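Side-chain contacts in DegV domain-containing protein Cgl2349/cg2579 (Corynebacterium glutamicum, PDB 3EGL), which binds long-chain fatty acids such as palmitate and may take part in lipid transport or fatty acid metabolism: residues N30-N35 / S41-S46; A52-Q57 / S80-A85; L227-L232 / S236-V241. All coordinates share one frame; numbering follows the deposited sequence.

How the contacts relate
Contact 1 lies at the surface, on the hairpin of strands 26-35 and 40-43 at the edge of the five-stranded sheet; it combines backbone pairing with a polar grip on bound palmitic acid. Contact 2 is buried and rests on one tyrosine that reaches from helix 47-60 to helix 78-86. The two touch where L45 O meets A81 CB, helix 47-60 following directly on strand 40-43. Contact 3, partly buried, belongs to the other, six-stranded sheet, with its centre about 31 Å from that of contact 1 and on the opposite side of the chain's centre; there an arginine and two leucines pack against a phenylalanine. Chemistry thus follows position in the fold.

Contact 1: N30-N35 / S41-S46. With PLM (palmitic acid), chain D.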
loop_
_atom_site.group_PDB
_atom_site.type_symbol
_atom_site.label_atom_id
_atom_site.label_comp_id
_atom_site.label_asym_id
_atom_site.label_seq_id
_atom_site.Cartn_x
_atom_site.Cartn_y
_atom_site.Cartn_z
ATOM N N ASN A 30 11.311 6.897 2.772
ATOM C CA ASN A 30 10.183 7.792 3.069
ATOM C C ASN A 30 9.776 8.752 1.948
ATOM O O ASN A 30 10.618 9.496 1.429
ATOM C CB ASN A 30 10.483 8.604 4.336
ATOM C CG ASN A 30 10.529 7.731 5.579
ATOM O OD1 ASN A 30 10.000 6.617 5.595
ATOM N ND2 ASN A 30 11.188 8.216 6.619
ATOM N N LEU A 31 8.485 8.772 1.619
ATOM C CA LEU A 31 7.912 9.855 0.785
ATOM C C LEU A 31 7.994 11.196 1.552
ATOM O O LEU A 31 8.284 11.202 2.745
ATOM C CB LEU A 31 6.461 9.540 0.434
ATOM C CG LEU A 31 6.247 8.194 -0.252
ATOM C CD1 LEU A 31 4.731 7.808 -0.428
ATOM C CD2 LEU A 31 7.009 8.231 -1.571
ATOM N N HIS A 32 7.733 12.321 0.883
ATOM C CA HIS A 32 7.908 13.648 1.511
ATOM C C HIS A 32 6.627 14.327 1.983
ATOM O O HIS A 32 5.606 14.365 1.272
ATOM C CB HIS A 32 8.661 14.589 0.566
ATOM C CG HIS A 32 9.939 14.004 0.068
ATOM N ND1 HIS A 32 11.064 13.906 0.860
ATOM C CD2 HIS A 32 10.256 13.416 -1.108
ATOM C CE1 HIS A 32 12.026 13.306 0.185
ATOM N NE2 HIS A 32 11.566 13.018 -1.017
ATOM N N VAL A 33 6.710 14.880 3.187
ATOM C CA VAL A 33 5.695 15.778 3.708
ATOM C C VAL A 33 6.311 17.168 3.884
ATOM O O VAL A 33 7.279 17.334 4.620
ATOM C CB VAL A 33 5.086 15.258 5.039
ATOM C CG1 VAL A 33 4.212 16.323 5.682
ATOM C CG2 VAL A 33 4.247 14.034 4.785
HETATM N N MSE A 34 5.772 18.157 3.176
HETATM C CA MSE A 34 6.217 19.545 3.357
HETATM C C MSE A 34 5.198 20.307 4.189
HETATM O O MSE A 34 4.033 20.437 3.820
HETATM C CB MSE A 34 6.468 20.252 2.035
HETATM C CG MSE A 34 7.592 19.651 1.221
HETATM SE SE MSE A 34 6.866 18.505 -0.223
HETATM C CE MSE A 34 6.922 19.888 -1.620
ATOM N N ASN A 35 5.639 20.761 5.348
ATOM C CA ASN A 35 4.797 21.548 6.199
ATOM C C ASN A 35 5.298 22.963 6.022
ATOM O O ASN A 35 6.241 23.371 6.693
ATOM C CB ASN A 35 4.923 21.056 7.646
ATOM C CG ASN A 35 3.742 21.473 8.520
ATOM O OD1 ASN A 35 2.611 21.602 8.046
ATOM N ND2 ASN A 35 4.007 21.694 9.811
ATOM N N SER A 41 1.667 19.403 2.445
ATOM C CA SER A 41 1.606 18.765 1.130
ATOM C C SER A 41 2.657 17.681 1.025
ATOM O O SER A 41 3.494 17.499 1.934
ATOM C CB SER A 41 1.742 19.768 -0.009
ATOM O OG SER A 41 2.964 20.435 0.118
ATOM N N THR A 42 2.590 16.952 -0.081
ATOM C CA THR A 42 3.386 15.758 -0.233
ATOM C C THR A 42 4.053 15.698 -1.583
ATOM O O THR A 42 3.675 16.371 -2.510
ATOM C CB THR A 42 2.569 14.466 0.014
ATOM O OG1 THR A 42 1.723 14.175 -1.113
ATOM C CG2 THR A 42 1.734 14.574 1.294
ATOM N N SER A 43 5.022 14.818 -1.689
ATOM C CA SER A 43 5.849 14.743 -2.849
ATOM C C SER A 43 6.331 13.291 -3.023
ATOM O O SER A 43 6.684 12.606 -2.050
ATOM C CB SER A 43 7.009 15.666 -2.565
ATOM O OG SER A 43 7.864 15.689 -3.639
ATOM N N GLY A 44 6.324 12.807 -4.250
ATOM C CA GLY A 44 6.909 11.495 -4.532
ATOM C C GLY A 44 8.425 11.499 -4.429
ATOM O O GLY A 44 9.036 12.533 -4.152
ATOM N N LEU A 45 9.032 10.329 -4.597
ATOM C CA LEU A 45 10.481 10.231 -4.566
ATOM C C LEU A 45 11.051 10.625 -5.907
ATOM O O LEU A 45 10.488 10.247 -6.937
ATOM C CB LEU A 45 10.895 8.814 -4.285
ATOM C CG LEU A 45 10.523 8.352 -2.869
ATOM C CD1 LEU A 45 10.709 6.836 -2.735
ATOM C CD2 LEU A 45 11.312 9.147 -1.814
ATOM N N SER A 46 12.155 11.381 -5.890
ATOM C CA SER A 46 12.803 11.818 -7.114
ATOM C C SER A 46 13.688 10.693 -7.640
ATOM O O SER A 46 14.085 9.841 -6.891
ATOM C CB SER A 46 13.651 13.074 -6.854
ATOM O OG SER A 46 14.833 12.705 -6.151
HETATM C C1 PLM D . 3.045 11.881 -3.509
HETATM O O1 PLM D . 3.135 11.399 -4.653
HETATM O O2 PLM D . 2.864 13.105 -3.403
HETATM C C2 PLM D . 3.114 11.044 -2.267
HETATM C C3 PLM D . 1.915 10.100 -2.256
HETATM C C4 PLM D . 0.594 10.705 -1.857
HETATM C C5 PLM D . -0.469 9.736 -2.370
HETATM C C6 PLM D . -1.858 10.096 -1.906
HETATM C C7 PLM D . -2.834 9.109 -2.504
HETATM C C8 PLM D . -4.204 9.077 -1.809
HETATM C C9 PLM D . -4.107 8.353 -0.464
HETATM C CA PLM D . -5.457 7.788 0.003
HETATM C CB PLM D . -5.489 7.496 1.498
HETATM C CC PLM D . -4.483 6.460 2.020
HETATM C CD PLM D . -5.086 5.065 2.007
HETATM C CE PLM D . -4.478 4.143 3.045
HETATM C CF PLM D . -3.662 3.029 2.381
HETATM C CG PLM D . -4.433 1.730 2.160
#
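L31 lays its CD2 methyl on CG of L45, 3.7 Å apart, the two side chains crossing at about a right angle, while its other methyl, CD1, stands 4.1 Å from C2 of the bound palmitic acid. From here the chain runs into an antiparallel hairpin: H32 with S43 and M34 with S41 are hydrogen-bonded pairs, and V33 with T42 between them is a non-hydrogen-bonded pair. H32, M34, S41 and S43 share one face. There the selenomethionine chain of M34 bends twice, bringing SE 3.7 Å from CB of S43, and the H32 ring presents its edge to the carbonyl of G44, CD2 to O 3.4 Å; its NE2 is hydrogen-bonded to E49. The opposite face carries V33 and T42. With chi1 at 76°, T42 OG1 sits between its own backbone N and carbonyl carbon and donates a hydrogen bond of 2.8 Å to O2 of the palmitic acid. H250 also bonds to this hydroxyl and probably helps to orient it. Hydroxyls of T42 and S76 thus bond to the fatty acid head, consistent with a site that holds the carboxyl end by hydrogen bonds while L31 meets its first methylenes.

Contact 2: A52-Q57 / S80-A85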
loop_
_atom_site.group_PDB
_atom_site.type_symbol
_atom_site.label_atom_id
_atom_site.label_comp_id
_atom_site.label_asym_id
_atom_site.label_seq_id
_atom_site.Cartn_x
_atom_site.Cartn_y
_atom_site.Cartn_z
ATOM N N ALA A 52 20.291 6.662 -5.550
ATOM C CA ALA A 52 21.117 6.534 -4.355
ATOM C C ALA A 52 20.643 5.368 -3.519
ATOM O O ALA A 52 21.431 4.535 -3.069
ATOM C CB ALA A 52 21.086 7.823 -3.534
ATOM N N SER A 53 19.348 5.276 -3.352
ATOM C CA SER A 53 18.811 4.293 -2.492
ATOM C C SER A 53 19.055 2.860 -3.059
ATOM O O SER A 53 19.447 1.934 -2.321
ATOM C CB SER A 53 17.346 4.588 -2.381
ATOM O OG SER A 53 16.819 3.759 -1.415
ATOM N N TYR A 54 18.871 2.710 -4.372
ATOM C CA TYR A 54 19.043 1.416 -5.052
ATOM C C TYR A 54 20.522 1.001 -5.098
ATOM O O TYR A 54 20.851 -0.185 -4.948
ATOM C CB TYR A 54 18.495 1.479 -6.499
ATOM C CG TYR A 54 16.983 1.723 -6.636
ATOM C CD1 TYR A 54 16.127 1.546 -5.551
ATOM C CD2 TYR A 54 16.422 2.072 -7.883
ATOM C CE1 TYR A 54 14.749 1.747 -5.672
ATOM C CE2 TYR A 54 15.058 2.252 -8.048
ATOM C CZ TYR A 54 14.228 2.092 -6.935
ATOM O OH TYR A 54 12.898 2.301 -7.056
ATOM N N ALA A 55 21.406 1.973 -5.344
ATOM C CA ALA A 55 22.821 1.670 -5.465
ATOM C C ALA A 55 23.273 1.195 -4.111
ATOM O O ALA A 55 24.066 0.272 -4.011
ATOM C CB ALA A 55 23.614 2.895 -5.871
ATOM N N ARG A 56 22.767 1.839 -3.064
ATOM C CA ARG A 56 23.185 1.454 -1.727
ATOM C C ARG A 56 22.730 0.007 -1.348
ATOM O O ARG A 56 23.513 -0.786 -0.758
ATOM C CB ARG A 56 22.862 2.555 -0.711
ATOM C CG ARG A 56 22.408 2.023 0.574
ATOM C CD ARG A 56 22.650 2.897 1.819
ATOM N NE ARG A 56 22.900 4.334 1.664
ATOM C CZ ARG A 56 23.971 4.932 2.198
ATOM N NH1 ARG A 56 24.879 4.229 2.886
ATOM N NH2 ARG A 56 24.141 6.230 2.053
ATOM N N GLN A 57 21.530 -0.371 -1.770
ATOM C CA GLN A 57 21.066 -1.747 -1.545
ATOM C C GLN A 57 21.792 -2.780 -2.436
ATOM O O GLN A 57 22.051 -3.893 -1.988
ATOM C CB GLN A 57 19.530 -1.873 -1.645
ATOM C CG GLN A 57 18.738 -1.171 -0.500
ATOM C CD GLN A 57 19.437 -1.310 0.843
ATOM O OE1 GLN A 57 19.732 -0.319 1.487
ATOM N NE2 GLN A 57 19.756 -2.534 1.240
ATOM N N SER A 80 7.495 6.417 -11.865
ATOM C CA SER A 80 8.152 7.009 -13.014
ATOM C C SER A 80 9.614 7.365 -12.660
ATOM O O SER A 80 10.540 7.215 -13.494
ATOM C CB SER A 80 7.362 8.249 -13.437
ATOM O OG SER A 80 7.865 8.757 -14.667
ATOM N N ALA A 81 9.824 7.835 -11.423
ATOM C CA ALA A 81 11.186 8.129 -10.932
ATOM C C ALA A 81 11.968 6.827 -10.754
ATOM O O ALA A 81 13.145 6.756 -11.057
ATOM C CB ALA A 81 11.156 8.929 -9.649
ATOM N N ALA A 82 11.282 5.788 -10.302
ATOM C CA ALA A 82 11.910 4.493 -10.025
ATOM C C ALA A 82 12.444 3.833 -11.307
ATOM O O ALA A 82 13.534 3.239 -11.308
ATOM C CB ALA A 82 10.901 3.587 -9.353
ATOM N N VAL A 83 11.670 3.956 -12.379
ATOM C CA VAL A 83 12.006 3.375 -13.663
ATOM C C VAL A 83 13.207 4.095 -14.272
ATOM O O VAL A 83 14.080 3.458 -14.857
ATOM C CB VAL A 83 10.793 3.456 -14.608
ATOM C CG1 VAL A 83 11.252 3.480 -16.026
ATOM C CG2 VAL A 83 9.799 2.306 -14.331
ATOM N N THR A 84 13.256 5.417 -14.114
ATOM C CA THR A 84 14.410 6.218 -14.512
ATOM C C THR A 84 15.649 5.810 -13.686
ATOM O O THR A 84 16.710 5.580 -14.261
ATOM C CB THR A 84 14.111 7.726 -14.330
ATOM O OG1 THR A 84 12.905 8.061 -15.042
ATOM C CG2 THR A 84 15.279 8.581 -14.832
ATOM N N ALA A 85 15.524 5.691 -12.352
ATOM C CA ALA A 85 16.706 5.290 -11.534
ATOM C C ALA A 85 17.176 3.863 -11.851
ATOM O O ALA A 85 18.382 3.596 -11.919
ATOM C CB ALA A 85 16.450 5.447 -10.022
#
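Y54 reaches from helix 47-60 to A82 and A85 of helix 78-86, and these three buried residues make the whole contact. The apolar part is small. CB of A85 lies 4.0 Å from both CD2 and CE2 of the Y54 ring, approaching obliquely, and CB of A82 is 4.4 Å from CZ. The two alanines stand three positions apart, close to one helical turn, so both methyls meet the same ring. With its CG anti to the carbonyl carbon (chi1 -64°), the tyrosine spans the gap between helices whose nearest CA atoms, those of Y54 and A85, are 7.9 Å apart.

The polar side of the account starts at the ring edge, where the backbone O of A82 lies in the ring plane, 3.7 Å from CE2. No hydrogen bond joins the two segments. The phenol oxygen instead abuts the A82 methyl, OH to CB 3.3 Å, and is hydrogen-bonded to NE2 of H70, which probably helps to fix the far end of the ring. The side chain of A82 touches H70 as well, so that this histidine meets both partners.

Around this pair, L50 of helix 47-60 also packs on A82 and A85, I9 of strand 7-11 and F89 of a loop touch Y54, and helix 78-86 forms the beta-alpha-beta crossover between the parallel strands 66-69 and 94-97.

Contact 3: L227-L232 / S236-V241; sequences LLRNAL and SSFMSV
F238 packs against R229, L228 and L232 where helix 224-231 leads through a short loop into edge strand 237-242, the second half of a beta-alpha-beta crossover that began at the parallel strand 209-215. In the first shell, R229 passes over one face of the phenyl ring. Its CG makes a CH-pi contact, 4.2 Å from the ring centroid and 17° off the normal, and the chain then runs on, extended as far as NE, in the direction opposite to that of the phenylalanine. The guanidinium does not lie flat on the ring: the two planes are 46° apart, CD2 of F238 sits over one guanidinium face, and NH2 comes 3.6 Å from CB of F238. The two leucines approach obliquely. CB of L228 meets CE1 of F238 at 3.7 Å, and CD2 of L232 lies 4.2 Å from CZ of the same ring.

The next shell holds these groups in place. A salt bridge from R229 NH2 to E225, one turn back on the same helix, probably helps to hold the guanidinium beside F238. L228 also packs on I212 and F238 on I210, both of strand 209-215, to which S237 and M239 are bonded through their backbones. L232, the first residue to leave the helix, still donates its N to O of L228 at 2.8 Å. Close by, OG of S236 lies 4.0 Å from CB of L232 and is hydrogen-bonded to both V208 N and P233 O.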
loop_
_atom_site.group_PDB
_atom_site.type_symbol
_atom_site.label_atom_id
_atom_site.label_comp_id
_atom_site.label_asym_id
_atom_site.label_seq_id
_atom_site.Cartn_x
_atom_site.Cartn_y
_atom_site.Cartn_z
ATOM N N LEU A 227 -15.502 -6.639 13.815
ATOM C CA LEU A 227 -16.548 -6.917 12.823
ATOM C C LEU A 227 -16.063 -7.917 11.765
ATOM O O LEU A 227 -16.782 -8.865 11.437
ATOM C CB LEU A 227 -17.062 -5.644 12.156
ATOM C CG LEU A 227 -17.974 -4.728 12.983
ATOM C CD1 LEU A 227 -18.223 -3.430 12.215
ATOM C CD2 LEU A 227 -19.299 -5.403 13.424
ATOM N N LEU A 228 -14.837 -7.723 11.281
ATOM C CA LEU A 228 -14.244 -8.552 10.219
ATOM C C LEU A 228 -13.917 -9.981 10.698
ATOM O O LEU A 228 -14.118 -10.939 9.950
ATOM C CB LEU A 228 -12.979 -7.873 9.631
ATOM C CG LEU A 228 -13.160 -6.629 8.729
ATOM C CD1 LEU A 228 -11.852 -5.887 8.483
ATOM C CD2 LEU A 228 -13.794 -6.963 7.385
ATOM N N ARG A 229 -13.374 -10.103 11.913
ATOM C CA ARG A 229 -13.254 -11.394 12.612
ATOM C C ARG A 229 -14.535 -12.235 12.596
ATOM O O ARG A 229 -14.501 -13.405 12.223
ATOM C CB ARG A 229 -12.859 -11.202 14.071
ATOM C CG ARG A 229 -11.404 -11.039 14.256
ATOM C CD ARG A 229 -10.944 -11.081 15.704
ATOM N NE ARG A 229 -9.561 -10.598 15.715
ATOM C CZ ARG A 229 -8.507 -11.329 15.366
ATOM N NH1 ARG A 229 -8.661 -12.600 15.017
ATOM N NH2 ARG A 229 -7.292 -10.792 15.377
ATOM N N ASN A 230 -15.654 -11.649 13.001
ATOM C CA ASN A 230 -16.907 -12.397 12.991
ATOM C C ASN A 230 -17.346 -12.776 11.601
ATOM O O ASN A 230 -17.958 -13.809 11.421
ATOM C CB ASN A 230 -18.043 -11.610 13.661
ATOM C CG ASN A 230 -17.677 -11.128 15.055
ATOM O OD1 ASN A 230 -16.929 -11.798 15.798
ATOM N ND2 ASN A 230 -18.183 -9.944 15.414
ATOM N N ALA A 231 -17.063 -11.938 10.615
ATOM C CA ALA A 231 -17.645 -12.180 9.307
ATOM C C ALA A 231 -16.783 -13.006 8.327
ATOM O O ALA A 231 -17.319 -13.665 7.439
ATOM C CB ALA A 231 -18.093 -10.889 8.693
ATOM N N LEU A 232 -15.465 -12.987 8.498
ATOM C CA LEU A 232 -14.572 -13.599 7.529
ATOM C C LEU A 232 -14.362 -15.063 7.843
ATOM O O LEU A 232 -14.455 -15.436 9.010
ATOM C CB LEU A 232 -13.233 -12.844 7.498
ATOM C CG LEU A 232 -13.036 -11.908 6.297
ATOM C CD1 LEU A 232 -14.348 -11.355 5.751
ATOM C CD2 LEU A 232 -12.091 -10.783 6.641
ATOM N N SER A 236 -8.594 -16.745 9.276
ATOM C CA SER A 236 -8.101 -15.492 8.678
ATOM C C SER A 236 -7.158 -14.793 9.652
ATOM O O SER A 236 -7.306 -14.935 10.850
ATOM C CB SER A 236 -9.269 -14.578 8.335
ATOM O OG SER A 236 -9.969 -15.058 7.205
ATOM N N SER A 237 -6.166 -14.054 9.178
ATOM C CA SER A 237 -5.290 -13.391 10.153
ATOM C C SER A 237 -5.359 -11.890 10.057
ATOM O O SER A 237 -5.660 -11.348 8.996
ATOM C CB SER A 237 -3.847 -13.885 10.091
ATOM O OG SER A 237 -3.417 -14.002 8.764
ATOM N N PHE A 238 -5.097 -11.227 11.183
ATOM C CA PHE A 238 -5.310 -9.795 11.268
ATOM C C PHE A 238 -4.110 -9.076 11.809
ATOM O O PHE A 238 -3.602 -9.390 12.859
ATOM C CB PHE A 238 -6.569 -9.467 12.072
ATOM C CG PHE A 238 -7.825 -10.049 11.471
ATOM C CD1 PHE A 238 -8.722 -9.228 10.763
ATOM C CD2 PHE A 238 -8.102 -11.423 11.595
ATOM C CE1 PHE A 238 -9.884 -9.776 10.194
ATOM C CE2 PHE A 238 -9.253 -11.982 11.026
ATOM C CZ PHE A 238 -10.149 -11.169 10.330
HETATM N N MSE A 239 -3.697 -8.061 11.086
HETATM C CA MSE A 239 -2.567 -7.276 11.461
HETATM C C MSE A 239 -2.994 -5.789 11.566
HETATM O O MSE A 239 -3.846 -5.323 10.823
HETATM C CB MSE A 239 -1.539 -7.516 10.373
HETATM C CG MSE A 239 -0.335 -6.716 10.479
HETATM SE SE MSE A 239 0.816 -7.193 9.064
HETATM C CE MSE A 239 2.298 -6.232 9.783
ATOM N N SER A 240 -2.430 -5.057 12.509
ATOM C CA SER A 240 -2.685 -3.620 12.637
ATOM C C SER A 240 -1.522 -2.828 12.077
ATOM O O SER A 240 -0.392 -3.169 12.355
ATOM C CB SER A 240 -2.778 -3.250 14.105
ATOM O OG SER A 240 -3.974 -3.753 14.634
ATOM N N VAL A 241 -1.792 -1.766 11.314
ATOM C CA VAL A 241 -0.741 -0.849 10.876
ATOM C C VAL A 241 -1.205 0.588 11.020
ATOM O O VAL A 241 -2.396 0.885 11.155
ATOM C CB VAL A 241 -0.236 -1.126 9.423
ATOM C CG1 VAL A 241 0.387 -2.486 9.308
ATOM C CG2 VAL A 241 -1.354 -0.955 8.383
#